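Local coordinates for protein dipicolinate synthase subunit A (Bacillus halodurans, PDB 3D4O) that probably acts with a partner subunit in making dipicolinate, a spore metabolite, as an oxidoreductase likely to bind a nicotinamide nucleotide, at residues C[224-227]-C[228-232]. Numbering follows the deposited sequence.
Sequences LVVT and ANVLA
Leu-231, in the first turn of helix 228-233, reaches back over Thr-227 and Val-226, the residues that lead into the helix. Its CB and CG both lie 3.4 Å from Thr-227 O, and CD1 stays near both that oxygen and Val-226 O. CD2 ends against Val-226 CG1, 3.6 Å away, the two side chains crossing at about a right angle. With CG anti to its own carbonyl carbon (chi1 -73°), the Leu-231 side chain brings CD2 to this methyl, which lies anti to the Val-226 backbone N. Thr-227 is the N-cap residue, and its carbonyl accepts the Leu-231 N-H almost straight (2.8 Å, 173°). An inverse gamma turn centred on Val-226 precedes the cap, in the loop that joins strand 216-219 to the helix within the domain whose six parallel strands run in the 3-2-1-4-5-6 order of a Rossmann fold. One residue earlier than Leu-231, Val-230 CG2 lies against both Thr-227 OG1 (3.4 Å) and Val-225 O. Leu-231 also touches Tyr-254 and Ala-255 of helix 252-257, and Val-226 touches Leu-161 of strand 157-161. Replacing Leu-231 with an alanine would probably leave Val-226 CG1 without its methyl neighbour and open a gap between Val-226 and helix 252-257. A water accepts from Asn-229 N (2.9 Å) and makes a weak, longer bond with Thr-227 OG1.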
loop_
_atom_site.group_PDB
_atom_site.type_symbol
_atom_site.label_atom_id
_atom_site.label_comp_id
_atom_site.label_asym_id
_atom_site.label_seq_id
_atom_site.Cartn_x
_atom_site.Cartn_y
_atom_site.Cartn_z
ATOM N N LEU C 224 -14.440 10.808 -19.663
ATOM C CA LEU C 224 -14.266 11.972 -18.801
ATOM C C LEU C 224 -15.391 12.099 -17.788
ATOM O O LEU C 224 -16.460 12.657 -18.092
ATOM C CB LEU C 224 -14.117 13.232 -19.637
ATOM C CG LEU C 224 -13.775 14.524 -18.874
ATOM C CD1 LEU C 224 -12.594 14.329 -17.940
ATOM C CD2 LEU C 224 -13.504 15.641 -19.862
ATOM N N VAL C 225 -15.127 11.585 -16.580
ATOM C CA VAL C 225 -16.121 11.633 -15.491
ATOM C C VAL C 225 -15.681 12.509 -14.334
ATOM O O VAL C 225 -16.502 13.157 -13.686
ATOM C CB VAL C 225 -16.601 10.212 -15.011
ATOM C CG1 VAL C 225 -17.391 9.567 -16.117
ATOM C CG2 VAL C 225 -15.432 9.286 -14.568
ATOM N N VAL C 226 -14.385 12.544 -14.089
ATOM C CA VAL C 226 -13.851 13.361 -13.017
ATOM C C VAL C 226 -13.461 14.669 -13.686
ATOM O O VAL C 226 -12.295 14.972 -13.940
ATOM C CB VAL C 226 -12.691 12.670 -12.266
ATOM C CG1 VAL C 226 -12.293 13.472 -10.993
ATOM C CG2 VAL C 226 -13.097 11.258 -11.878
ATOM N N THR C 227 -14.506 15.430 -13.975
ATOM C CA THR C 227 -14.372 16.705 -14.650
ATOM C C THR C 227 -13.977 17.808 -13.679
ATOM O O THR C 227 -13.906 17.612 -12.469
ATOM C CB THR C 227 -15.680 17.119 -15.345
ATOM O OG1 THR C 227 -16.697 17.335 -14.366
ATOM C CG2 THR C 227 -16.160 16.033 -16.294
ATOM N N ALA C 228 -13.746 18.981 -14.247
ATOM C CA ALA C 228 -13.387 20.162 -13.468
ATOM C C ALA C 228 -14.440 20.462 -12.393
ATOM O O ALA C 228 -14.103 20.754 -11.252
ATOM C CB ALA C 228 -13.210 21.397 -14.391
ATOM N N ASN C 229 -15.715 20.408 -12.779
ATOM C CA ASN C 229 -16.816 20.729 -11.839
ATOM C C ASN C 229 -16.878 19.723 -10.729
ATOM O O ASN C 229 -17.193 20.046 -9.582
ATOM C CB ASN C 229 -18.195 20.889 -12.506
ATOM C CG ASN C 229 -18.571 22.354 -12.712
ATOM O OD1 ASN C 229 -18.525 23.151 -11.767
ATOM N ND2 ASN C 229 -18.964 22.712 -13.934
ATOM N N VAL C 230 -16.533 18.499 -11.060
ATOM C CA VAL C 230 -16.538 17.451 -10.046
ATOM C C VAL C 230 -15.396 17.749 -9.092
ATOM O O VAL C 230 -15.562 17.860 -7.872
ATOM C CB VAL C 230 -16.358 16.057 -10.667
ATOM C CG1 VAL C 230 -16.117 15.007 -9.587
ATOM C CG2 VAL C 230 -17.598 15.711 -11.501
ATOM N N LEU C 231 -14.228 17.854 -9.687
ATOM C CA LEU C 231 -13.008 18.172 -8.952
ATOM C C LEU C 231 -13.193 19.412 -8.078
ATOM O O LEU C 231 -12.756 19.432 -6.938
ATOM C CB LEU C 231 -11.800 18.366 -9.895
ATOM C CG LEU C 231 -11.221 17.092 -10.532
ATOM C CD1 LEU C 231 -10.236 17.397 -11.655
ATOM C CD2 LEU C 231 -10.566 16.218 -9.511
ATOM N N ALA C 232 -13.878 20.420 -8.599
ATOM C CA ALA C 232 -14.045 21.678 -7.868
ATOM C C ALA C 232 -14.778 21.517 -6.522
ATOM O O ALA C 232 -14.568 22.290 -5.583
ATOM C CB ALA C 232 -14.763 22.707 -8.729
HETATM O O HOH W 1 -16.660 20.619 -15.502
#